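Local coordinates for cell division protein FtsX (Streptococcus pneumoniae, PDB 6HE6) that forms part of the cell-division ABC transporter complex FtsEX and, through its large extracellular loop, interacts with the essential peptidoglycan hydrolase PcsB, at residues A[107-110]-A[111-114]; A[4-7]-A[8-12]. All blocks are in the same frame, centred on the assembly; numbering follows the deposited sequence.

Contact 1: A[107-110]-A[111-114]; sequences KKIE and GVSE
Lys107 NZ donates to Ser113 O at 2.9 Å, the shortest polar bond between 107-110 and 111-114. The ammonium stands well above the carbonyl plane, at a C=O...donor angle of 123°, so it rides over the peptide group and does not follow a lone pair. A bend at chi2 turns the lysine chain across the start of the strand, and its nearly extended outer half carries NZ there. Val112 O lies 3.6 Å from NZ, a looser neighbour. Glu114 OE2 is 3.7 Å from Lys107 CE, whereas 4.4 Å separates it from NZ; the opposite charges are thus near each other without forming a salt bridge, and any attraction is probably modest.

Deeper in the bend, Val112 N donates to Ile109 O at 3.1 Å with an N-H...O angle of 159°, closing a four-residue turn. Its geometry is type II: Glu110 takes the polyproline-like second position, while Gly111 has a positive phi of 107°, a conformation that brings the CB position into collision with Glu110 O and by itself calls for glycine. Val112 CG2, set anti to its own carbonyl carbon, lies beside that bond and touches Ile109 CB at 3.8 Å. The two side chains pass obliquely, and both also pack on helix 41-47, Ile109 against Ser45 and Leu46 and Val112 against Val42.

On the strand side, Gly111 bonds through its backbone to Arg17, while Ser113 and Glu114 both pair with Tyr15. Two residues opposite one define a classic beta bulge. A type II turn with glycine third, followed directly by this bulge, therefore makes the reversal from helix 99-107 into strand 112-116, at the border of the four-stranded antiparallel sheet of the FtsX extracellular domain.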
loop_
_atom_site.group_PDB
_atom_site.type_symbol
_atom_site.label_atom_id
_atom_site.label_comp_id
_atom_site.label_asym_id
_atom_site.label_seq_id
_atom_site.Cartn_x
_atom_site.Cartn_y
_atom_site.Cartn_z
ATOM N N LYS A 107 0.826 -9.453 7.872
ATOM C CA LYS A 107 -0.588 -9.817 7.896
ATOM C C LYS A 107 -1.173 -9.638 9.295
ATOM O O LYS A 107 -2.390 -9.487 9.432
ATOM C CB LYS A 107 -0.794 -11.260 7.388
ATOM C CG LYS A 107 -2.072 -11.503 6.513
ATOM C CD LYS A 107 -3.344 -10.928 7.142
ATOM C CE LYS A 107 -4.632 -11.298 6.431
ATOM N NZ LYS A 107 -5.687 -10.305 6.812
ATOM N N LYS A 108 -0.330 -9.584 10.329
ATOM C CA LYS A 108 -0.783 -9.429 11.706
ATOM C C LYS A 108 -1.011 -7.977 12.114
ATOM O O LYS A 108 -1.494 -7.731 13.219
ATOM C CB LYS A 108 0.219 -10.092 12.656
ATOM C CG LYS A 108 0.160 -11.609 12.583
ATOM C CD LYS A 108 0.705 -12.262 13.831
ATOM C CE LYS A 108 2.184 -12.542 13.681
ATOM N NZ LYS A 108 2.532 -13.899 14.180
ATOM N N ILE A 109 -0.683 -7.013 11.260
ATOM C CA ILE A 109 -0.936 -5.610 11.565
ATOM C C ILE A 109 -2.412 -5.315 11.338
ATOM O O ILE A 109 -2.977 -5.686 10.303
ATOM C CB ILE A 109 -0.060 -4.700 10.691
ATOM C CG1 ILE A 109 1.429 -4.987 10.930
ATOM C CG2 ILE A 109 -0.411 -3.238 10.960
ATOM C CD1 ILE A 109 2.367 -4.243 9.997
ATOM N N GLU A 110 -3.056 -4.660 12.298
ATOM C CA GLU A 110 -4.464 -4.359 12.093
ATOM C C GLU A 110 -4.597 -3.214 11.103
ATOM O O GLU A 110 -3.902 -2.196 11.202
ATOM C CB GLU A 110 -5.169 -4.036 13.406
ATOM C CG GLU A 110 -6.702 -4.235 13.339
ATOM C CD GLU A 110 -7.152 -5.339 12.361
ATOM O OE1 GLU A 110 -6.701 -6.500 12.479
ATOM O OE2 GLU A 110 -7.982 -5.040 11.478
ATOM N N GLY A 111 -5.494 -3.396 10.149
ATOM C CA GLY A 111 -5.618 -2.568 8.978
ATOM C C GLY A 111 -5.126 -3.233 7.709
ATOM O O GLY A 111 -5.561 -2.850 6.617
ATOM N N VAL A 112 -4.240 -4.224 7.823
ATOM C CA VAL A 112 -3.732 -4.945 6.657
ATOM C C VAL A 112 -4.797 -5.934 6.191
ATOM O O VAL A 112 -5.253 -6.781 6.967
ATOM C CB VAL A 112 -2.419 -5.673 6.983
ATOM C CG1 VAL A 112 -2.094 -6.706 5.905
ATOM C CG2 VAL A 112 -1.281 -4.687 7.144
ATOM N N SER A 113 -5.202 -5.834 4.921
ATOM C CA SER A 113 -6.186 -6.762 4.368
ATOM C C SER A 113 -5.526 -8.036 3.868
ATOM O O SER A 113 -5.987 -9.139 4.166
ATOM C CB SER A 113 -6.965 -6.109 3.228
ATOM O OG SER A 113 -7.582 -7.102 2.425
ATOM N N GLU A 114 -4.442 -7.895 3.114
ATOM C CA GLU A 114 -3.737 -9.026 2.539
ATOM C C GLU A 114 -2.303 -8.615 2.254
ATOM O O GLU A 114 -1.991 -7.432 2.140
ATOM C CB GLU A 114 -4.403 -9.513 1.255
ATOM C CG GLU A 114 -4.422 -11.006 1.176
ATOM C CD GLU A 114 -5.542 -11.573 1.994
ATOM O OE1 GLU A 114 -6.705 -11.221 1.704
ATOM O OE2 GLU A 114 -5.262 -12.344 2.939
#

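Contact 2: A[4-7]-A[8-12]; sequences TDIE and NNVRV
Val10 packs back on Ile6 and Glu7, and its side chain can be followed atom by atom. CB lies 4.1 Å from Glu7 O. CG1 comes closer, 3.4 Å from that oxygen, and then meets Ile6 CG2 at 3.6 Å, the two side chains crossing at about a right angle. A chi1 of 86° places CG1 between the backbone N and the carbonyl carbon, which lets it reach back over the turn.

The same Glu7 O accepts Val10 N at 3.2 Å with an N-H...O angle of 156°. Within 8-12, Arg11 NH1 donates to Asn8 OD1 at 2.8 Å, lying in the amide's carbonyl plane, while the oxygen sits in the plane of the guanidinium; the groups meet edge to edge. Ile6 and Val10 also lean on strand 88-93, at Glu92.

The bond from residue 10 to residue 7, spanning the 3-10 residues Asn8 and Asn9, is that of a single 3-10 turn, here leading into strand 11-16, an inner strand of the antiparallel sheet.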
loop_
_atom_site.group_PDB
_atom_site.type_symbol
_atom_site.label_atom_id
_atom_site.label_comp_id
_atom_site.label_asym_id
_atom_site.label_seq_id
_atom_site.Cartn_x
_atom_site.Cartn_y
_atom_site.Cartn_z
ATOM N N THR A 4 11.164 4.228 -6.004
ATOM C CA THR A 4 10.065 3.303 -6.270
ATOM C C THR A 4 10.466 2.079 -7.093
ATOM O O THR A 4 9.581 1.284 -7.432
ATOM C CB THR A 4 8.923 4.030 -6.992
ATOM O OG1 THR A 4 9.415 4.617 -8.206
ATOM C CG2 THR A 4 8.301 5.098 -6.121
ATOM N N ASP A 5 11.743 1.897 -7.430
ATOM C CA ASP A 5 12.187 0.781 -8.264
ATOM C C ASP A 5 12.855 -0.265 -7.378
ATOM O O ASP A 5 14.005 -0.088 -6.961
ATOM C CB ASP A 5 13.131 1.269 -9.359
ATOM C CG ASP A 5 12.503 2.336 -10.236
ATOM O OD1 ASP A 5 11.494 2.943 -9.819
ATOM O OD2 ASP A 5 13.027 2.574 -11.341
ATOM N N ILE A 6 12.136 -1.359 -7.109
ATOM C CA ILE A 6 12.561 -2.404 -6.181
ATOM C C ILE A 6 12.605 -3.725 -6.937
ATOM O O ILE A 6 11.764 -3.974 -7.803
ATOM C CB ILE A 6 11.606 -2.494 -4.969
ATOM C CG1 ILE A 6 11.431 -1.117 -4.323
ATOM C CG2 ILE A 6 12.114 -3.486 -3.946
ATOM C CD1 ILE A 6 9.996 -0.741 -4.069
ATOM N N GLU A 7 13.610 -4.555 -6.654
ATOM C CA GLU A 7 13.814 -5.866 -7.325
ATOM C C GLU A 7 12.773 -6.877 -6.843
ATOM O O GLU A 7 12.435 -6.857 -5.688
ATOM C CB GLU A 7 15.229 -6.360 -7.067
ATOM C CG GLU A 7 16.277 -5.604 -7.857
ATOM C CD GLU A 7 15.883 -5.216 -9.278
ATOM O OE1 GLU A 7 14.918 -5.792 -9.793
ATOM O OE2 GLU A 7 16.558 -4.352 -9.872
ATOM N N ASN A 8 12.418 -7.830 -7.687
ATOM C CA ASN A 8 11.311 -8.753 -7.427
ATOM C C ASN A 8 11.551 -9.578 -6.169
ATOM O O ASN A 8 10.619 -9.826 -5.388
ATOM C CB ASN A 8 11.119 -9.657 -8.657
ATOM C CG ASN A 8 10.078 -10.765 -8.450
ATOM O OD1 ASN A 8 9.081 -10.589 -7.743
ATOM N ND2 ASN A 8 10.304 -11.910 -9.096
ATOM N N ASN A 9 12.802 -9.995 -5.947
ATOM C CA ASN A 9 13.111 -10.984 -4.926
ATOM C C ASN A 9 13.053 -10.394 -3.530
ATOM O O ASN A 9 13.242 -11.132 -2.555
ATOM C CB ASN A 9 14.497 -11.607 -5.182
ATOM C CG ASN A 9 15.644 -10.595 -5.106
ATOM O OD1 ASN A 9 15.435 -9.418 -4.859
ATOM N ND2 ASN A 9 16.856 -11.056 -5.383
ATOM N N VAL A 10 12.780 -9.096 -3.410
ATOM C CA VAL A 10 12.915 -8.407 -2.135
ATOM C C VAL A 10 11.676 -7.546 -1.914
ATOM O O VAL A 10 11.563 -6.829 -0.917
ATOM C CB VAL A 10 14.228 -7.597 -2.131
ATOM C CG1 VAL A 10 14.066 -6.204 -2.746
ATOM C CG2 VAL A 10 14.841 -7.562 -0.777
ATOM N N ARG A 11 10.719 -7.643 -2.821
ATOM C CA ARG A 11 9.520 -6.822 -2.764
ATOM C C ARG A 11 8.418 -7.580 -2.035
ATOM O O ARG A 11 8.207 -8.775 -2.276
ATOM C CB ARG A 11 9.095 -6.431 -4.179
ATOM C CG ARG A 11 7.791 -5.672 -4.302
ATOM C CD ARG A 11 6.966 -6.230 -5.454
ATOM N NE ARG A 11 6.223 -7.411 -5.020
ATOM C CZ ARG A 11 6.516 -8.657 -5.381
ATOM N NH1 ARG A 11 7.539 -8.890 -6.194
ATOM N NH2 ARG A 11 5.788 -9.671 -4.924
ATOM N N VAL A 12 7.749 -6.896 -1.110
ATOM C CA VAL A 12 6.531 -7.390 -0.487
ATOM C C VAL A 12 5.477 -6.305 -0.622
ATOM O O VAL A 12 5.759 -5.126 -0.384
ATOM C CB VAL A 12 6.730 -7.765 0.995
ATOM C CG1 VAL A 12 5.407 -8.120 1.626
ATOM C CG2 VAL A 12 7.676 -8.936 1.132
#

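Both contacts are local turns that lead into a strand of one antiparallel sheet: contact 1 reverses the chain into an outermost strand, 112-116, whereas contact 2 only bends it into the neighbouring strand 11-16. Their centres lie 20 Å apart, and their nearest atoms about 7 Å, without touching. Contact 1 is partly buried, with Gly111 and Val112 inside and Lys107 exposed, and its apolar side chains pack on a helix. Contact 2 is a surface contact with no buried residue among those that touch, and its apolar pair leans on strand 88-93. A lysine-to-carbonyl bond reinforces the first; an arginine-asparagine bond, within 8-12 alone, braces the second.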